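Local coordinates for protein HTPA Reductase (Selaginella moellendorffii, PDB 5U5N) that probably catalyses the NAD(P)H-dependent reduction of 4-hydroxy-tetrahydrodipicolinate to tetrahydrodipicolinate in lysine biosynthesis through the diaminopimelate pathway, and binds NAD, at residues Val7-Cys12 / Ala19-Ala24; Thr13-Gln18 / Cys238-Tyr243; Asp79-Leu82 / Asp88-Glu91; Ala126-Lys131 / Ser170-Ala175. All coordinates share one frame; numbering follows the deposited sequence.

Interaction 1: residues Val7-Cys12 / Ala19-Ala24; sequences VMVNDC and AVAEAA. With NAD (nicotinamide-adenine-dinucleotide), chain C.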
# COMPACT_ATOMS: atom_id res chain seq x y z
N VAL A 7 -1.72 -7.93 32.47
CA VAL A 7 -2.89 -7.25 31.97
C VAL A 7 -4.18 -7.68 32.69
O VAL A 7 -4.38 -8.86 32.96
CB VAL A 7 -3.11 -7.40 30.44
CG1 VAL A 7 -1.99 -6.73 29.71
CG2 VAL A 7 -3.23 -8.84 29.98
N MET A 8 -5.05 -6.70 32.94
CA MET A 8 -6.38 -6.94 33.47
C MET A 8 -7.31 -6.62 32.34
O MET A 8 -7.34 -5.49 31.86
CB MET A 8 -6.65 -6.05 34.69
CG MET A 8 -8.04 -6.18 35.32
SD MET A 8 -8.25 -4.88 36.56
CE MET A 8 -9.69 -5.47 37.49
N VAL A 9 -8.09 -7.61 31.92
CA VAL A 9 -9.07 -7.41 30.85
C VAL A 9 -10.45 -7.25 31.44
O VAL A 9 -10.98 -8.19 32.00
CB VAL A 9 -9.06 -8.60 29.85
CG1 VAL A 9 -10.06 -8.38 28.75
CG2 VAL A 9 -7.66 -8.83 29.31
N ASN A 10 -11.01 -6.03 31.30
CA ASN A 10 -12.39 -5.69 31.63
C ASN A 10 -13.14 -5.51 30.33
O ASN A 10 -12.85 -4.55 29.61
CB ASN A 10 -12.42 -4.41 32.47
CG ASN A 10 -11.53 -4.52 33.68
OD1 ASN A 10 -11.36 -5.60 34.23
ND2 ASN A 10 -10.99 -3.42 34.14
N ASP A 11 -14.08 -6.38 29.95
CA ASP A 11 -14.71 -7.45 30.71
C ASP A 11 -14.32 -8.74 30.03
O ASP A 11 -14.64 -8.93 28.87
CB ASP A 11 -16.23 -7.21 30.59
CG ASP A 11 -17.09 -8.28 31.26
OD1 ASP A 11 -16.59 -9.27 31.86
OD2 ASP A 11 -18.34 -8.13 31.19
N CYS A 12 -13.66 -9.65 30.74
CA CYS A 12 -13.27 -10.92 30.12
C CYS A 12 -14.46 -11.84 29.75
O CYS A 12 -14.24 -12.84 29.06
CB CYS A 12 -12.22 -11.65 30.95
SG CYS A 12 -12.87 -12.41 32.43
N ALA A 19 -11.94 -12.85 23.89
CA ALA A 19 -10.97 -13.09 22.82
C ALA A 19 -9.62 -12.45 23.15
O ALA A 19 -8.61 -13.11 23.02
CB ALA A 19 -11.51 -12.60 21.49
N VAL A 20 -9.61 -11.22 23.68
CA VAL A 20 -8.36 -10.55 24.06
C VAL A 20 -7.62 -11.31 25.16
O VAL A 20 -6.38 -11.45 25.12
CB VAL A 20 -8.60 -9.10 24.52
CG1 VAL A 20 -7.37 -8.48 25.20
CG2 VAL A 20 -9.01 -8.24 23.33
N ALA A 21 -8.38 -11.77 26.15
CA ALA A 21 -7.78 -12.46 27.29
C ALA A 21 -7.16 -13.79 26.85
O ALA A 21 -6.09 -14.15 27.27
CB ALA A 21 -8.81 -12.68 28.40
N GLU A 22 -7.88 -14.51 26.01
CA GLU A 22 -7.41 -15.79 25.49
C GLU A 22 -6.18 -15.66 24.63
O GLU A 22 -5.28 -16.49 24.72
CB GLU A 22 -8.51 -16.49 24.71
CG GLU A 22 -9.57 -16.95 25.67
CD GLU A 22 -10.37 -18.10 25.16
OE1 GLU A 22 -11.44 -17.80 24.57
OE2 GLU A 22 -9.92 -19.27 25.34
N ALA A 23 -6.15 -14.60 23.84
CA ALA A 23 -4.99 -14.28 23.01
C ALA A 23 -3.83 -13.80 23.85
O ALA A 23 -2.68 -14.13 23.53
CB ALA A 23 -5.36 -13.24 21.98
N ALA A 24 -4.11 -13.04 24.92
CA ALA A 24 -3.05 -12.59 25.83
C ALA A 24 -2.37 -13.80 26.48
O ALA A 24 -1.15 -13.86 26.55
CB ALA A 24 -3.59 -11.60 26.88
PA NAD C . -20.22 -7.49 24.64
O1A NAD C . -21.62 -6.92 24.74
O2A NAD C . -19.97 -8.91 24.18
O5B NAD C . -19.46 -7.32 26.03
C5B NAD C . -19.26 -6.07 26.65
C4B NAD C . -19.18 -6.36 28.15
O4B NAD C . -18.88 -5.18 28.89
C3B NAD C . -20.48 -6.93 28.71
O3B NAD C . -20.29 -8.32 29.03
C2B NAD C . -20.82 -6.04 29.92
O2B NAD C . -21.37 -6.79 31.03
C1B NAD C . -19.48 -5.32 30.19
N9A NAD C . -19.51 -4.00 30.87
C8A NAD C . -20.42 -3.01 30.71
N7A NAD C . -20.12 -1.95 31.50
C5A NAD C . -18.99 -2.25 32.17
C6A NAD C . -18.14 -1.57 33.17
N6A NAD C . -18.44 -0.33 33.61
N1A NAD C . -17.04 -2.22 33.63
C2A NAD C . -16.72 -3.46 33.21
N3A NAD C . -17.46 -4.14 32.31
C4A NAD C . -18.59 -3.59 31.75
O3 NAD C . -19.38 -6.44 23.73
PN NAD C . -18.18 -6.86 22.73
O1N NAD C . -18.84 -7.64 21.61
O2N NAD C . -17.05 -7.49 23.53
O5D NAD C . -17.69 -5.39 22.28
C5D NAD C . -17.22 -4.49 23.28
C4D NAD C . -16.87 -3.11 22.71
O4D NAD C . -15.67 -3.21 21.94
C3D NAD C . -17.95 -2.52 21.80
O3D NAD C . -18.13 -1.11 22.04
C2D NAD C . -17.41 -2.75 20.40
O2D NAD C . -17.81 -1.76 19.46
C1D NAD C . -15.91 -2.66 20.63
N1N NAD C . -15.05 -3.28 19.60
C2N NAD C . -13.98 -2.56 19.22
C3N NAD C . -13.08 -3.03 18.26
C7N NAD C . -11.89 -2.18 17.84
O7N NAD C . -11.42 -2.35 16.73
N7N NAD C . -11.35 -1.26 18.66
C4N NAD C . -13.33 -4.28 17.69
C5N NAD C . -14.45 -5.01 18.08
C6N NAD C . -15.30 -4.49 19.05

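Interaction 2: residues Thr13-Gln18 / Cys238-Tyr243; sequences TGKVGQ and CGRSIY. With NAD (nicotinamide-adenine-dinucleotide), chain C.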
# COMPACT_ATOMS: atom_id res chain seq x y z
N THR A 13 -15.69 -11.51 30.19
CA THR A 13 -16.89 -12.24 29.80
C THR A 13 -17.59 -11.69 28.58
O THR A 13 -18.45 -12.36 28.05
CB THR A 13 -17.95 -12.26 30.95
OG1 THR A 13 -18.46 -10.94 31.20
CG2 THR A 13 -17.34 -12.80 32.20
N GLY A 14 -17.29 -10.47 28.18
CA GLY A 14 -17.76 -9.94 26.89
C GLY A 14 -17.10 -10.67 25.72
O GLY A 14 -16.13 -11.40 25.92
N LYS A 15 -17.61 -10.50 24.51
CA LYS A 15 -17.13 -11.31 23.38
C LYS A 15 -15.70 -10.98 22.98
O LYS A 15 -14.90 -11.87 22.84
CB LYS A 15 -18.04 -11.19 22.17
CG LYS A 15 -19.49 -11.40 22.47
CD LYS A 15 -20.15 -12.36 21.51
CE LYS A 15 -21.64 -12.13 21.56
NZ LYS A 15 -21.99 -10.99 20.66
N VAL A 16 -15.41 -9.69 22.82
CA VAL A 16 -14.07 -9.21 22.43
C VAL A 16 -13.11 -9.29 23.60
O VAL A 16 -11.94 -9.64 23.42
CB VAL A 16 -14.10 -7.76 21.88
CG1 VAL A 16 -12.70 -7.25 21.51
CG2 VAL A 16 -14.98 -7.69 20.63
N GLY A 17 -13.60 -8.91 24.78
CA GLY A 17 -12.85 -9.03 26.03
C GLY A 17 -12.35 -10.45 26.29
O GLY A 17 -11.17 -10.61 26.55
N GLN A 18 -13.21 -11.45 26.14
CA GLN A 18 -12.79 -12.88 26.20
C GLN A 18 -11.71 -13.23 25.15
O GLN A 18 -10.70 -13.85 25.48
CB GLN A 18 -14.00 -13.79 25.97
CG GLN A 18 -13.69 -15.28 25.90
CD GLN A 18 -14.90 -16.16 26.10
OE1 GLN A 18 -15.70 -15.92 26.99
NE2 GLN A 18 -15.03 -17.20 25.26
N CYS A 238 -12.15 -11.99 9.37
CA CYS A 238 -13.12 -12.95 9.82
C CYS A 238 -13.06 -12.94 11.36
O CYS A 238 -11.99 -13.19 11.92
CB CYS A 238 -12.81 -14.36 9.31
SG CYS A 238 -13.17 -14.69 7.56
N GLY A 239 -14.17 -12.67 12.02
CA GLY A 239 -14.24 -12.72 13.49
C GLY A 239 -13.36 -11.68 14.15
O GLY A 239 -13.08 -10.64 13.56
N ARG A 240 -12.86 -12.01 15.34
CA ARG A 240 -12.30 -11.04 16.28
C ARG A 240 -10.80 -11.12 16.50
O ARG A 240 -10.25 -10.30 17.24
CB ARG A 240 -12.94 -11.24 17.67
CG ARG A 240 -14.36 -10.87 17.69
CD ARG A 240 -15.02 -11.02 19.04
NE ARG A 240 -16.45 -11.15 18.75
CZ ARG A 240 -17.12 -12.29 18.64
NH1 ARG A 240 -16.52 -13.46 18.87
NH2 ARG A 240 -18.41 -12.24 18.32
N SER A 241 -10.16 -12.11 15.91
CA SER A 241 -8.78 -12.39 16.23
C SER A 241 -7.83 -11.23 15.89
O SER A 241 -6.92 -10.97 16.67
CB SER A 241 -8.33 -13.72 15.60
OG SER A 241 -7.08 -13.58 15.00
N ILE A 242 -8.09 -10.48 14.81
CA ILE A 242 -7.20 -9.35 14.48
C ILE A 242 -7.24 -8.26 15.56
O ILE A 242 -6.23 -7.62 15.82
CB ILE A 242 -7.49 -8.73 13.08
CG1 ILE A 242 -6.32 -7.85 12.62
CG2 ILE A 242 -8.80 -7.96 13.05
CD1 ILE A 242 -6.53 -7.17 11.30
N TYR A 243 -8.41 -8.07 16.18
CA TYR A 243 -8.57 -7.07 17.26
C TYR A 243 -7.84 -7.58 18.51
O TYR A 243 -7.11 -6.83 19.14
CB TYR A 243 -10.06 -6.71 17.52
CG TYR A 243 -10.82 -6.48 16.21
CD1 TYR A 243 -10.50 -5.41 15.39
CD2 TYR A 243 -11.81 -7.36 15.78
CE1 TYR A 243 -11.17 -5.20 14.18
CE2 TYR A 243 -12.46 -7.18 14.57
CZ TYR A 243 -12.14 -6.10 13.77
OH TYR A 243 -12.74 -5.93 12.53
PA NAD C . -20.22 -7.49 24.64
O1A NAD C . -21.62 -6.92 24.74
O2A NAD C . -19.97 -8.91 24.18
O5B NAD C . -19.46 -7.32 26.03
C5B NAD C . -19.26 -6.07 26.65
C4B NAD C . -19.18 -6.36 28.15
O4B NAD C . -18.88 -5.18 28.89
C3B NAD C . -20.48 -6.93 28.71
O3B NAD C . -20.29 -8.32 29.03
C2B NAD C . -20.82 -6.04 29.92
O2B NAD C . -21.37 -6.79 31.03
C1B NAD C . -19.48 -5.32 30.19
N9A NAD C . -19.51 -4.00 30.87
C8A NAD C . -20.42 -3.01 30.71
N7A NAD C . -20.12 -1.95 31.50
C5A NAD C . -18.99 -2.25 32.17
C6A NAD C . -18.14 -1.57 33.17
N6A NAD C . -18.44 -0.33 33.61
N1A NAD C . -17.04 -2.22 33.63
C2A NAD C . -16.72 -3.46 33.21
N3A NAD C . -17.46 -4.14 32.31
C4A NAD C . -18.59 -3.59 31.75
O3 NAD C . -19.38 -6.44 23.73
PN NAD C . -18.18 -6.86 22.73
O1N NAD C . -18.84 -7.64 21.61
O2N NAD C . -17.05 -7.49 23.53
O5D NAD C . -17.69 -5.39 22.28
C5D NAD C . -17.22 -4.49 23.28
C4D NAD C . -16.87 -3.11 22.71
O4D NAD C . -15.67 -3.21 21.94
C3D NAD C . -17.95 -2.52 21.80
O3D NAD C . -18.13 -1.11 22.04
C2D NAD C . -17.41 -2.75 20.40
O2D NAD C . -17.81 -1.76 19.46
C1D NAD C . -15.91 -2.66 20.63
N1N NAD C . -15.05 -3.28 19.60
C2N NAD C . -13.98 -2.56 19.22
C3N NAD C . -13.08 -3.03 18.26
C7N NAD C . -11.89 -2.18 17.84
O7N NAD C . -11.42 -2.35 16.73
N7N NAD C . -11.35 -1.26 18.66
C4N NAD C . -13.33 -4.28 17.69
C5N NAD C . -14.45 -5.01 18.08
C6N NAD C . -15.30 -4.49 19.05

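Interaction 3: residues Asp79-Leu82 / Asp88-Glu91; sequences DYTL and DNAE. With NAD (nicotinamide-adenine-dinucleotide), chain C.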
# COMPACT_ATOMS: atom_id res chain seq x y z
N ASP A 79 -9.65 -2.32 28.30
CA ASP A 79 -11.07 -2.06 28.39
C ASP A 79 -11.79 -2.35 27.07
O ASP A 79 -11.61 -1.61 26.09
CB ASP A 79 -11.31 -0.61 28.83
CG ASP A 79 -12.74 -0.35 29.26
OD1 ASP A 79 -13.61 -0.31 28.39
OD2 ASP A 79 -13.01 -0.18 30.50
N TYR A 80 -12.56 -3.44 27.05
CA TYR A 80 -13.59 -3.73 26.07
C TYR A 80 -14.90 -3.97 26.81
O TYR A 80 -15.25 -5.12 27.16
CB TYR A 80 -13.25 -4.95 25.23
CG TYR A 80 -12.23 -4.69 24.16
CD1 TYR A 80 -12.61 -4.23 22.90
CD2 TYR A 80 -10.88 -4.94 24.40
CE1 TYR A 80 -11.67 -4.02 21.88
CE2 TYR A 80 -9.92 -4.73 23.39
CZ TYR A 80 -10.32 -4.27 22.14
OH TYR A 80 -9.36 -4.05 21.15
N THR A 81 -15.62 -2.88 27.02
CA THR A 81 -16.88 -2.85 27.71
C THR A 81 -17.99 -2.41 26.78
O THR A 81 -18.34 -3.15 25.89
CB THR A 81 -16.77 -1.98 29.00
OG1 THR A 81 -16.30 -0.65 28.65
CG2 THR A 81 -15.80 -2.60 29.97
N LEU A 82 -18.60 -1.26 26.99
CA LEU A 82 -19.80 -0.90 26.27
C LEU A 82 -19.73 0.60 26.17
O LEU A 82 -19.19 1.25 27.08
CB LEU A 82 -21.08 -1.30 27.05
CG LEU A 82 -21.56 -2.76 27.12
CD1 LEU A 82 -22.81 -2.92 27.95
CD2 LEU A 82 -21.82 -3.27 25.71
N ASP A 88 -16.80 6.87 31.90
CA ASP A 88 -16.72 6.59 33.32
C ASP A 88 -15.54 5.65 33.65
O ASP A 88 -14.73 5.96 34.52
CB ASP A 88 -18.05 5.99 33.78
CG ASP A 88 -18.22 6.10 35.25
OD1 ASP A 88 -18.75 7.16 35.70
OD2 ASP A 88 -17.83 5.11 35.93
N ASN A 89 -15.42 4.54 32.94
CA ASN A 89 -14.26 3.65 33.10
C ASN A 89 -12.96 4.43 32.92
O ASN A 89 -12.05 4.28 33.72
CB ASN A 89 -14.30 2.46 32.13
CG ASN A 89 -15.38 1.45 32.47
OD1 ASN A 89 -16.14 1.64 33.41
ND2 ASN A 89 -15.45 0.38 31.71
N ALA A 90 -12.89 5.30 31.91
CA ALA A 90 -11.68 6.08 31.65
C ALA A 90 -11.36 7.04 32.79
O ALA A 90 -10.20 7.15 33.20
CB ALA A 90 -11.79 6.85 30.35
N GLU A 91 -12.37 7.74 33.30
CA GLU A 91 -12.14 8.61 34.44
C GLU A 91 -11.71 7.83 35.65
O GLU A 91 -10.85 8.28 36.39
CB GLU A 91 -13.35 9.45 34.73
CG GLU A 91 -13.55 10.51 33.68
CD GLU A 91 -14.99 11.00 33.64
OE1 GLU A 91 -15.55 11.36 34.70
OE2 GLU A 91 -15.57 11.04 32.52
PA NAD C . -20.22 -7.49 24.64
O1A NAD C . -21.62 -6.92 24.74
O2A NAD C . -19.97 -8.91 24.18
O5B NAD C . -19.46 -7.32 26.03
C5B NAD C . -19.26 -6.07 26.65
C4B NAD C . -19.18 -6.36 28.15
O4B NAD C . -18.88 -5.18 28.89
C3B NAD C . -20.48 -6.93 28.71
O3B NAD C . -20.29 -8.32 29.03
C2B NAD C . -20.82 -6.04 29.92
O2B NAD C . -21.37 -6.79 31.03
C1B NAD C . -19.48 -5.32 30.19
N9A NAD C . -19.51 -4.00 30.87
C8A NAD C . -20.42 -3.01 30.71
N7A NAD C . -20.12 -1.95 31.50
C5A NAD C . -18.99 -2.25 32.17
C6A NAD C . -18.14 -1.57 33.17
N6A NAD C . -18.44 -0.33 33.61
N1A NAD C . -17.04 -2.22 33.63
C2A NAD C . -16.72 -3.46 33.21
N3A NAD C . -17.46 -4.14 32.31
C4A NAD C . -18.59 -3.59 31.75
O3 NAD C . -19.38 -6.44 23.73
PN NAD C . -18.18 -6.86 22.73
O1N NAD C . -18.84 -7.64 21.61
O2N NAD C . -17.05 -7.49 23.53
O5D NAD C . -17.69 -5.39 22.28
C5D NAD C . -17.22 -4.49 23.28
C4D NAD C . -16.87 -3.11 22.71
O4D NAD C . -15.67 -3.21 21.94
C3D NAD C . -17.95 -2.52 21.80
O3D NAD C . -18.13 -1.11 22.04
C2D NAD C . -17.41 -2.75 20.40
O2D NAD C . -17.81 -1.76 19.46
C1D NAD C . -15.91 -2.66 20.63
N1N NAD C . -15.05 -3.28 19.60
C2N NAD C . -13.98 -2.56 19.22
C3N NAD C . -13.08 -3.03 18.26
C7N NAD C . -11.89 -2.18 17.84
O7N NAD C . -11.42 -2.35 16.73
N7N NAD C . -11.35 -1.26 18.66
C4N NAD C . -13.33 -4.28 17.69
C5N NAD C . -14.45 -5.01 18.08
C6N NAD C . -15.30 -4.49 19.05

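Interaction 4: residues Ala126-Lys131 / Ser170-Ala175; sequences APQMGK and SGTALA. With NAD (nicotinamide-adenine-dinucleotide), chain C.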
# COMPACT_ATOMS: atom_id res chain seq x y z
N ALA A 126 -7.71 3.68 20.95
CA ALA A 126 -7.82 3.41 19.53
C ALA A 126 -9.11 2.66 19.25
O ALA A 126 -9.28 1.49 19.70
CB ALA A 126 -6.62 2.60 19.08
N PRO A 127 -10.04 3.30 18.54
CA PRO A 127 -11.28 2.64 18.18
C PRO A 127 -11.19 1.62 17.03
O PRO A 127 -12.18 0.94 16.75
CB PRO A 127 -12.19 3.81 17.82
CG PRO A 127 -11.26 4.83 17.26
CD PRO A 127 -9.97 4.67 17.98
N GLN A 128 -10.04 1.52 16.36
CA GLN A 128 -9.74 0.40 15.43
C GLN A 128 -8.39 -0.22 15.84
O GLN A 128 -7.36 0.41 15.70
CB GLN A 128 -9.74 0.90 13.98
CG GLN A 128 -9.10 0.02 12.92
CD GLN A 128 -9.82 -1.26 12.65
OE1 GLN A 128 -9.57 -2.28 13.27
NE2 GLN A 128 -10.70 -1.23 11.66
N MET A 129 -8.43 -1.44 16.36
CA MET A 129 -7.27 -2.15 16.91
C MET A 129 -6.77 -3.24 15.98
O MET A 129 -5.75 -3.89 16.30
CB MET A 129 -7.59 -2.75 18.29
CG MET A 129 -7.94 -1.69 19.31
SD MET A 129 -6.49 -0.86 19.97
CE MET A 129 -6.01 -2.07 21.19
N GLY A 130 -7.46 -3.47 14.87
CA GLY A 130 -6.92 -4.35 13.84
C GLY A 130 -5.75 -3.66 13.16
O GLY A 130 -5.95 -3.02 12.09
N LYS A 131 -4.56 -3.82 13.76
CA LYS A 131 -3.42 -2.99 13.39
C LYS A 131 -2.98 -3.13 11.94
O LYS A 131 -2.48 -2.17 11.38
CB LYS A 131 -2.20 -3.18 14.32
CG LYS A 131 -1.30 -4.34 14.00
CD LYS A 131 -0.08 -4.33 14.89
CE LYS A 131 0.94 -5.32 14.33
NZ LYS A 131 2.15 -5.38 15.17
N SER A 170 -18.28 1.41 6.06
CA SER A 170 -17.36 1.28 7.20
C SER A 170 -16.40 2.46 7.29
O SER A 170 -15.99 3.01 6.24
CB SER A 170 -16.55 -0.05 7.13
OG SER A 170 -15.40 0.04 6.31
N GLY A 171 -16.09 2.89 8.50
CA GLY A 171 -15.16 4.02 8.70
C GLY A 171 -13.80 3.82 8.00
O GLY A 171 -13.17 4.79 7.57
N THR A 172 -13.38 2.56 7.93
CA THR A 172 -12.18 2.15 7.21
C THR A 172 -12.35 2.41 5.69
O THR A 172 -11.50 3.03 5.09
CB THR A 172 -11.85 0.66 7.49
OG1 THR A 172 -11.57 0.48 8.88
CG2 THR A 172 -10.67 0.21 6.70
N ALA A 173 -13.45 1.95 5.10
CA ALA A 173 -13.76 2.21 3.69
C ALA A 173 -13.80 3.70 3.39
O ALA A 173 -13.19 4.15 2.42
CB ALA A 173 -15.07 1.55 3.26
N LEU A 174 -14.43 4.47 4.26
CA LEU A 174 -14.53 5.91 4.03
C LEU A 174 -13.18 6.58 4.07
O LEU A 174 -12.94 7.51 3.32
CB LEU A 174 -15.42 6.60 5.07
CG LEU A 174 -16.91 6.27 5.10
CD1 LEU A 174 -17.54 7.05 6.24
CD2 LEU A 174 -17.53 6.63 3.76
N ALA A 175 -12.32 6.15 4.99
CA ALA A 175 -10.99 6.74 5.09
C ALA A 175 -10.14 6.38 3.85
O ALA A 175 -9.39 7.22 3.33
CB ALA A 175 -10.30 6.29 6.36
PA NAD C . -20.22 -7.49 24.64
O1A NAD C . -21.62 -6.92 24.74
O2A NAD C . -19.97 -8.91 24.18
O5B NAD C . -19.46 -7.32 26.03
C5B NAD C . -19.26 -6.07 26.65
C4B NAD C . -19.18 -6.36 28.15
O4B NAD C . -18.88 -5.18 28.89
C3B NAD C . -20.48 -6.93 28.71
O3B NAD C . -20.29 -8.32 29.03
C2B NAD C . -20.82 -6.04 29.92
O2B NAD C . -21.37 -6.79 31.03
C1B NAD C . -19.48 -5.32 30.19
N9A NAD C . -19.51 -4.00 30.87
C8A NAD C . -20.42 -3.01 30.71
N7A NAD C . -20.12 -1.95 31.50
C5A NAD C . -18.99 -2.25 32.17
C6A NAD C . -18.14 -1.57 33.17
N6A NAD C . -18.44 -0.33 33.61
N1A NAD C . -17.04 -2.22 33.63
C2A NAD C . -16.72 -3.46 33.21
N3A NAD C . -17.46 -4.14 32.31
C4A NAD C . -18.59 -3.59 31.75
O3 NAD C . -19.38 -6.44 23.73
PN NAD C . -18.18 -6.86 22.73
O1N NAD C . -18.84 -7.64 21.61
O2N NAD C . -17.05 -7.49 23.53
O5D NAD C . -17.69 -5.39 22.28
C5D NAD C . -17.22 -4.49 23.28
C4D NAD C . -16.87 -3.11 22.71
O4D NAD C . -15.67 -3.21 21.94
C3D NAD C . -17.95 -2.52 21.80
O3D NAD C . -18.13 -1.11 22.04
C2D NAD C . -17.41 -2.75 20.40
O2D NAD C . -17.81 -1.76 19.46
C1D NAD C . -15.91 -2.66 20.63
N1N NAD C . -15.05 -3.28 19.60
C2N NAD C . -13.98 -2.56 19.22
C3N NAD C . -13.08 -3.03 18.26
C7N NAD C . -11.89 -2.18 17.84
O7N NAD C . -11.42 -2.35 16.73
N7N NAD C . -11.35 -1.26 18.66
C4N NAD C . -13.33 -4.28 17.69
C5N NAD C . -14.45 -5.01 18.08
C6N NAD C . -15.30 -4.49 19.05

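Interaction 1: residues Val7-Cys12 / Ala19-Ala24
Val20 lays its CG1 against CG2 of Val9, 4.1 Å away, the two branched side chains crossing obliquely where helix 15-27 rests on strand 7-10; Thr247 of helix 241-259 touches Val20 as well. One residue on, CB of Ala21 reaches the same methyl, so that Val9 CG2 is shared between successive helix residues; with chi1 at -179°, CG1 lies anti to the backbone N of Val9, and CG2 is the branch that meets both. The CA atoms of Val9 and Ala21 are only 6.3 Å apart, and the methyl of an alanine is compatible with so close an approach. The segments run almost antiparallel, at 159° with 8.9 Å between their axes, as expected for the first strand and first helix of a Rossmann fold, joined here by the glycine-rich turn that receives the dinucleotide. Beyond the strand end the chain passes through a cis peptide bond into Asp11, whose OD2 accepts a hydrogen bond from the adenosine ribose O3B of NAD at 2.9 Å and a weak one from O2B. Thr37 also bonds to OD2, while Thr13 bonds to OD1 and helps to hold the carboxylate in place. With an alanine here, the ribose hydroxyls would probably lose this shared acceptor, and Thr13 and Thr37 would be left without their carboxylate partner. Farther along the helix, Ala24 turns its CB to Val7 CG2 at 4.2 Å, near the start of the strand, where Val251 of helix 241-259 also packs on Val7.

Interaction 2: residues Thr13-Gln18 / Cys238-Tyr243
Lys15 and Val16, in the first turn of helix 15-27, pack against Arg240 where the glycine-rich loop of the Rossmann fold meets the turn leading into helix 241-259. Thr13 begins the loop, its OG1 lying 3.9 Å from NAD O3B. Gly14 follows at the N-cap position, and its CA comes within 3.2 Å of NAD O5B; a CB there would collide with that oxygen. From Lys15 the backbone N gives a nearly straight hydrogen bond to diphosphate oxygen O2A, at 2.9 Å and 165°. Lys15 CB sits over the centre of the Arg240 guanidinium, 3.7 Å above its plane, and CD approaches NH2. The extended Arg240 chain passes slantwise over Lys15, and the two basic groups lie near the diphosphate without touching it, which may favour its negative charge. Val16 repeats the backbone grip, its N donating to O2N at 2.8 Å; together the two bonds bring the phosphates to the amino end of the helix. Val16 CG2 meets Arg240 CD at 3.7 Å and also touches the nicotinamide atom C6N. Tyr243 presents one ring face to the same nicotinamide and the opposite face to Ile242 CG2, with NAD C4N 3.6 Å above the ring plane and displaced toward its rim.

Interaction 3: residues Asp79-Leu82 / Asp88-Glu91
The Asp79-Asn89 contact is a buried polar bridge in the Rossmann domain, joining the end of strand 76-79 to helix 86-95 beside the adenine of NAD. Asn89 ND2 donates to Asp79 OD2 at 2.8 Å, with a moderately bent angle of 144° at the hydrogen. The bond uses the syn lone pair of OD2, and the carboxylate and amide planes are turned 64° apart as the side chains cross at about a right angle. Thr81 grips the other oxygen of the same carboxylate: its OG1 donates to Asp79 OD1 at 2.7 Å. With chi1 at 56°, Thr81 places OG1 between its backbone N and carbonyl carbon and sends CG2 to the adenine, 3.3 Å from N3A. Leu82 continues this lining, its CD1 lying 3.7 Å from C8A. One residue before Thr81, Tyr80 meets the nicotinamide ribose, with CD1 3.4 Å from O4D, which lies in the ring plane at its edge. Outside the two segments, Tyr93 OH bonds to Asp79 OD2 and Thr104 OG1 to OD1, so each carboxylate oxygen has two partners. Such a cluster is consistent with an ionised Asp79 whose buried charge is met by surrounding dipoles. The bond to Asp79 is also consistent with this orientation of the Asn89 amide, with ND2 toward the carboxylate and OD1 toward the adenine amino group, 3.0 Å from N6A though well out of the adenine plane.

Interaction 4: residues Ala126-Lys131 / Ser170-Ala175
Gln128 and Thr172 face each other with their CA atoms 8.8 Å apart, where the irregular loop 126-131 comes up to the first turn of helix 171-182. The loop leads from the last strand of the Rossmann domain before the crossing, 123-125, into helix 131-146, and the contact thus joins the nucleotide-binding part of the chain to the C-terminal domain of the DapB family. The side chains cross at about a right angle, and Gln128 NE2 gives Thr172 OG1 a weak hydrogen bond of 3.4 Å. The other end of the amide turns back on its own loop: OE1 accepts from Gly130 N at 2.9 Å, in the carbonyl plane and on a lone pair. A bend at chi2 (68°) brings the amide round to serve both partners. Gly130 is the centre of an inverse gamma turn and the N-cap of helix 131-146; a CB on it would crowd OE1. If an alanine stood in place of Gln128, the Gly130 amide would probably lose its acceptor and the tie to Thr172 would vanish, leaving the loop freer to shift against the helix. Ser170 caps the opposing helix, its OG accepting from Ala173 N at 3.0 Å while also bonding to His218. Tyr243 packs on Gln128, and Val133 and Val137 of helix 131-146 touch Thr172. The same loop holds the NAD carboxamide: Pro127 O lies 3.0 Å from N7N, and Met129 N donates to O7N at 3.1 Å with an angle of 162°.

In the fold
From the N terminus, interaction 1 closes the first short loop, strand 7-10 onto helix 15-27. Residues 13-18 lie inside that loop yet pair with 238-243, so interactions 1 and 2 cross, and interaction 2 spans most of the chain to tie the Rossmann domain to helix 241-259. Interactions 3 and 4 follow in series, both nested within the loop closed by interaction 2; the first is local to one strand-helix connection, the second reaches into the C-terminal domain. Tyr80 connects several of them, beside Asn10, packed on Val16 and Val20, and touching Met129, while Ile242 lies against Gly130. NAD runs past all four, from adenine at interaction 3 to carboxamide at interaction 4.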